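Local coordinates for protein induced by osmotic stress (Scheffersomyces stipitis, PDB 5YWN) that probably works as an NADP-dependent carbonyl reductase of the dihydroflavonol-4-reductase subfamily, reducing haloketones asymmetrically, at residues A[265-277]-A[287-299]. The protein carries 1 engineered substitution. Residues are numbered along the deposited sequence; the frame is centred on the assembly and turned at random.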
loop_
_atom_site.group_PDB
_atom_site.type_symbol
_atom_site.label_atom_id
_atom_site.label_comp_id
_atom_site.label_asym_id
_atom_site.label_seq_id
_atom_site.Cartn_x
_atom_site.Cartn_y
_atom_site.Cartn_z
ATOM N N ARG A 265 0.265 15.919 -7.251
ATOM C CA ARG A 265 1.637 15.973 -7.648
ATOM C C ARG A 265 2.519 16.783 -6.731
ATOM O O ARG A 265 2.118 17.764 -6.225
ATOM C CB ARG A 265 1.767 16.499 -9.072
ATOM C CG ARG A 265 2.003 15.359 -10.011
ATOM C CD ARG A 265 1.942 15.700 -11.449
ATOM N NE ARG A 265 1.236 14.712 -12.177
ATOM C CZ ARG A 265 1.721 13.546 -12.509
ATOM N NH1 ARG A 265 2.896 13.173 -12.163
ATOM N NH2 ARG A 265 0.985 12.760 -13.213
ATOM N N PHE A 266 3.729 16.304 -6.584
ATOM C CA PHE A 266 4.764 16.916 -5.823
ATOM C C PHE A 266 6.138 16.671 -6.425
ATOM O O PHE A 266 6.344 15.756 -7.154
ATOM C CB PHE A 266 4.766 16.361 -4.417
ATOM C CG PHE A 266 5.234 14.964 -4.335
ATOM C CD1 PHE A 266 4.402 13.932 -4.587
ATOM C CD2 PHE A 266 6.526 14.714 -4.061
ATOM C CE1 PHE A 266 4.828 12.658 -4.526
ATOM C CE2 PHE A 266 6.986 13.441 -3.998
ATOM C CZ PHE A 266 6.137 12.416 -4.218
ATOM N N ASN A 267 7.068 17.486 -5.987
ATOM C CA ASN A 267 8.480 17.247 -6.126
ATOM C C ASN A 267 9.261 17.558 -4.864
ATOM O O ASN A 267 8.709 17.885 -3.886
ATOM C CB ASN A 267 9.067 17.904 -7.372
ATOM C CG ASN A 267 9.115 19.416 -7.302
ATOM O OD1 ASN A 267 9.117 20.002 -6.272
ATOM N ND2 ASN A 267 9.176 20.019 -8.441
ATOM N N GLY A 268 10.564 17.489 -4.966
ATOM C CA GLY A 268 11.450 17.793 -3.884
ATOM C C GLY A 268 11.306 19.210 -3.349
ATOM O O GLY A 268 11.441 19.422 -2.213
ATOM N N GLN A 269 11.045 20.162 -4.215
ATOM C CA GLN A 269 10.781 21.517 -3.796
ATOM C C GLN A 269 9.512 21.653 -2.974
ATOM O O GLN A 269 9.519 22.301 -2.000
ATOM C CB GLN A 269 10.788 22.488 -4.954
ATOM C CG GLN A 269 10.841 23.921 -4.534
ATOM C CD GLN A 269 12.127 24.309 -3.875
ATOM O OE1 GLN A 269 13.164 24.238 -4.462
ATOM N NE2 GLN A 269 12.044 24.688 -2.651
ATOM N N THR A 270 8.468 20.960 -3.381
ATOM C CA THR A 270 7.221 20.938 -2.673
ATOM C C THR A 270 7.452 20.417 -1.243
ATOM O O THR A 270 7.005 21.002 -0.309
ATOM C CB THR A 270 6.202 19.980 -3.339
ATOM O OG1 THR A 270 6.307 20.034 -4.738
ATOM C CG2 THR A 270 4.817 20.360 -2.944
ATOM N N LEU A 271 8.213 19.349 -1.130
ATOM C CA LEU A 271 8.555 18.748 0.114
ATOM C C LEU A 271 9.369 19.664 1.042
ATOM O O LEU A 271 9.018 19.854 2.156
ATOM C CB LEU A 271 9.331 17.482 -0.163
ATOM C CG LEU A 271 9.961 16.780 0.999
ATOM C CD1 LEU A 271 9.003 16.460 2.118
ATOM C CD2 LEU A 271 10.830 15.601 0.632
ATOM N N LEU A 272 10.400 20.260 0.511
ATOM C CA LEU A 272 11.233 21.193 1.223
ATOM C C LEU A 272 10.441 22.411 1.715
ATOM O O LEU A 272 10.594 22.832 2.805
ATOM C CB LEU A 272 12.324 21.662 0.307
ATOM C CG LEU A 272 13.671 20.981 0.346
ATOM C CD1 LEU A 272 14.667 21.635 -0.572
ATOM C CD2 LEU A 272 14.204 20.910 1.747
ATOM N N ASP A 273 9.580 22.921 0.887
ATOM C CA ASP A 273 8.809 24.072 1.219
ATOM C C ASP A 273 7.893 23.796 2.406
ATOM O O ASP A 273 7.748 24.607 3.235
ATOM C CB ASP A 273 8.031 24.599 0.008
ATOM C CG ASP A 273 8.945 25.263 -1.077
ATOM O OD1 ASP A 273 10.061 25.627 -0.813
ATOM O OD2 ASP A 273 8.497 25.402 -2.180
ATOM N N VAL A 274 7.282 22.643 2.428
ATOM C CA VAL A 274 6.439 22.285 3.524
ATOM C C VAL A 274 7.199 22.131 4.822
ATOM O O VAL A 274 6.849 22.700 5.765
ATOM C CB VAL A 274 5.609 21.033 3.162
ATOM C CG1 VAL A 274 5.067 20.303 4.372
ATOM C CG2 VAL A 274 4.505 21.372 2.185
ATOM N N VAL A 275 8.252 21.380 4.806
ATOM C CA VAL A 275 9.009 21.109 5.983
ATOM C C VAL A 275 9.624 22.367 6.621
ATOM O O VAL A 275 9.553 22.545 7.782
ATOM C CB VAL A 275 10.077 20.067 5.677
ATOM C CG1 VAL A 275 11.012 19.881 6.821
ATOM C CG2 VAL A 275 9.431 18.749 5.340
ATOM N N ARG A 276 10.177 23.235 5.800
ATOM C CA ARG A 276 10.787 24.442 6.290
ATOM C C ARG A 276 9.813 25.414 6.973
ATOM O O ARG A 276 10.152 25.967 7.955
ATOM C CB ARG A 276 11.627 25.121 5.215
ATOM C CG ARG A 276 12.825 24.346 4.718
ATOM C CD ARG A 276 13.423 24.951 3.469
ATOM N NE ARG A 276 13.807 26.303 3.750
ATOM C CZ ARG A 276 14.900 26.636 4.402
ATOM N NH1 ARG A 276 15.768 25.723 4.729
ATOM N NH2 ARG A 276 15.130 27.881 4.685
ATOM N N LYS A 277 8.626 25.601 6.425
ATOM C CA LYS A 277 7.589 26.389 7.054
ATOM C C LYS A 277 7.052 25.824 8.367
ATOM O O LYS A 277 6.935 26.493 9.302
ATOM C CB LYS A 277 6.451 26.591 6.097
ATOM C CG LYS A 277 6.769 27.446 4.898
ATOM C CD LYS A 277 5.585 27.525 3.966
ATOM C CE LYS A 277 5.732 28.614 2.927
ATOM N NZ LYS A 277 6.716 28.270 1.930
ATOM N N PRO A 287 18.484 22.542 2.998
ATOM C CA PRO A 287 18.577 23.383 1.800
ATOM C C PRO A 287 17.321 24.200 1.552
ATOM O O PRO A 287 16.307 23.875 2.054
ATOM C CB PRO A 287 18.803 22.393 0.678
ATOM C CG PRO A 287 18.654 21.061 1.263
ATOM C CD PRO A 287 18.221 21.153 2.656
ATOM N N VAL A 288 17.467 25.269 0.800
ATOM C CA VAL A 288 16.389 26.165 0.449
ATOM C C VAL A 288 15.810 25.942 -0.941
ATOM O O VAL A 288 14.672 25.983 -1.137
ATOM C CB VAL A 288 16.816 27.649 0.596
ATOM C CG1 VAL A 288 15.628 28.556 0.475
ATOM C CG2 VAL A 288 17.494 27.900 1.918
ATOM N N GLY A 289 16.672 25.717 -1.898
ATOM C CA GLY A 289 16.292 25.626 -3.276
ATOM C C GLY A 289 15.636 26.879 -3.773
ATOM O O GLY A 289 16.098 27.928 -3.521
ATOM N N LYS A 290 14.534 26.708 -4.476
ATOM C CA LYS A 290 13.819 27.780 -5.077
ATOM C C LYS A 290 12.389 27.679 -4.681
ATOM O O LYS A 290 11.623 27.083 -5.345
ATOM C CB LYS A 290 13.994 27.792 -6.592
ATOM C CG LYS A 290 15.433 27.950 -7.017
ATOM C CD LYS A 290 15.551 28.444 -8.438
ATOM C CE LYS A 290 15.450 27.314 -9.444
ATOM N NZ LYS A 290 15.923 25.971 -8.977
ATOM N N PRO A 291 12.019 28.285 -3.577
ATOM C CA PRO A 291 10.702 28.046 -3.018
ATOM C C PRO A 291 9.569 28.403 -3.932
ATOM O O PRO A 291 9.610 29.387 -4.551
ATOM C CB PRO A 291 10.679 28.914 -1.786
ATOM C CG PRO A 291 12.071 29.186 -1.460
ATOM C CD PRO A 291 12.911 28.941 -2.629
ATOM N N HIS A 292 8.611 27.507 -4.043
ATOM C CA HIS A 292 7.424 27.642 -4.869
ATOM C C HIS A 292 7.681 27.782 -6.352
ATOM O O HIS A 292 6.919 28.334 -7.034
ATOM C CB HIS A 292 6.492 28.710 -4.306
ATOM C CG HIS A 292 6.262 28.544 -2.847
ATOM N ND1 HIS A 292 5.672 27.428 -2.321
ATOM C CD2 HIS A 292 6.644 29.289 -1.797
ATOM C CE1 HIS A 292 5.658 27.518 -1.015
ATOM N NE2 HIS A 292 6.216 28.653 -0.674
ATOM N N SER A 293 8.793 27.240 -6.806
ATOM C CA SER A 293 9.113 27.111 -8.213
ATOM C C SER A 293 8.500 25.878 -8.836
ATOM O O SER A 293 8.617 25.704 -9.984
ATOM C CB SER A 293 10.617 27.041 -8.462
ATOM O OG SER A 293 11.167 25.894 -7.948
ATOM N N ASP A 294 7.929 25.009 -8.038
ATOM C CA ASP A 294 7.242 23.853 -8.545
ATOM C C ASP A 294 5.970 24.286 -9.245
ATOM O O ASP A 294 5.228 25.056 -8.721
ATOM C CB ASP A 294 6.981 22.835 -7.448
ATOM C CG ASP A 294 6.404 23.445 -6.169
ATOM O OD1 ASP A 294 6.711 24.590 -5.877
ATOM O OD2 ASP A 294 5.706 22.761 -5.450
ATOM N N ASP A 295 5.771 23.846 -10.464
ATOM C CA ASP A 295 4.579 24.145 -11.207
ATOM C C ASP A 295 4.026 22.903 -11.873
ATOM O O ASP A 295 4.626 22.403 -12.750
ATOM C CB ASP A 295 4.917 25.226 -12.229
ATOM C CG ASP A 295 3.815 25.518 -13.194
ATOM O OD1 ASP A 295 2.774 24.929 -13.153
ATOM O OD2 ASP A 295 4.008 26.342 -14.029
ATOM N N PHE A 296 2.875 22.447 -11.454
ATOM C CA PHE A 296 2.243 21.261 -12.020
ATOM C C PHE A 296 1.033 21.477 -12.920
ATOM O O PHE A 296 0.324 20.567 -13.211
ATOM C CB PHE A 296 1.943 20.207 -10.954
ATOM C CG PHE A 296 3.088 19.901 -10.089
ATOM C CD1 PHE A 296 4.160 19.227 -10.569
ATOM C CD2 PHE A 296 3.099 20.297 -8.797
ATOM C CE1 PHE A 296 5.222 18.947 -9.780
ATOM C CE2 PHE A 296 4.146 20.021 -8.006
ATOM C CZ PHE A 296 5.218 19.361 -8.502
ATOM N N SER A 297 0.826 22.697 -13.333
ATOM C CA SER A 297 -0.342 23.075 -14.091
ATOM C C SER A 297 -0.463 22.454 -15.484
ATOM O O SER A 297 -1.499 22.388 -16.005
ATOM C CB SER A 297 -0.565 24.579 -14.103
ATOM O OG SER A 297 0.432 25.248 -14.735
ATOM N N ALA A 298 0.637 22.024 -16.046
ATOM C CA ALA A 298 0.636 21.302 -17.298
ATOM C C ALA A 298 0.099 19.871 -17.234
ATOM O O ALA A 298 -0.239 19.336 -18.226
ATOM C CB ALA A 298 1.981 21.352 -17.976
ATOM N N PHE A 299 0.066 19.283 -16.050
ATOM C CA PHE A 299 -0.230 17.880 -15.926
ATOM C C PHE A 299 -1.724 17.620 -16.002
ATOM O O PHE A 299 -2.466 18.107 -15.222
ATOM C CB PHE A 299 0.334 17.282 -14.631
ATOM C CG PHE A 299 1.812 17.135 -14.606
ATOM C CD1 PHE A 299 2.626 18.211 -14.329
ATOM C CD2 PHE A 299 2.385 15.943 -14.830
ATOM C CE1 PHE A 299 3.983 18.081 -14.307
ATOM C CE2 PHE A 299 3.738 15.789 -14.789
ATOM C CZ PHE A 299 4.550 16.859 -14.531
HETATM O O HOH W 1 6.062 24.332 -2.807
HETATM O O HOH W 2 12.212 25.903 0.580
#
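Polar grip comes first from Gln-269, whose amide lies between the backbones of Val-288 and Lys-290. Its OE1 takes the Lys-290 N-H at 2.8 Å, the donor standing 50° above the carbonyl plane, while NE2 gives one proton to Val-288 O and the other to Asp-273 OD1; together these bonds fix which way round the amide lies. CG set anti to the backbone N (chi1 -166°) and a bend at chi2 fold it back to this place. Asp-273 OD2 accepts from His-292 N at 2.8 Å on its syn side, and OD1 receives a water that also bonds Val-288 O. OD2 also sits over one face of the His-292 imidazole, whose NE2 accepts from Lys-277 NZ (2.7 Å). Asp-273 OD2 and Asp-294 OD1 come within 4.2 Å, probably eased by a water bonded to OD2 of each.

The irregular 287-299 chain, with a type II turn at Lys-290 to Ser-293, runs back along helix 268-278 to its N-terminus and on past strand 265-267, at the periphery outside the seven-stranded parallel Rossmann sheet; the Phe-266 side chain is about 10 Å from the bound NADP. Asn-267 and Thr-270 form the helix's capping box; Thr-270 OG1 lies 2.9 Å from Asp-294 OD2.

Phe-296 and Phe-299 pack on Arg-265: CB rests over the Phe-296 face, 3.9 Å from its centroid, and CD over Phe-299, 3.6 Å from that centroid. The guanidinium continues over the ring, Phe-299 CD2 against one of its faces, the planes 23° apart. Phe-296 CZ also reaches the backbone at Phe-266 and Asn-267. Leu-272 CD2 meets Pro-287 CD; separately, Val-288 CG2 covers one face of the Arg-276 guanidinium, whose NH1 bonds Ala-283 O.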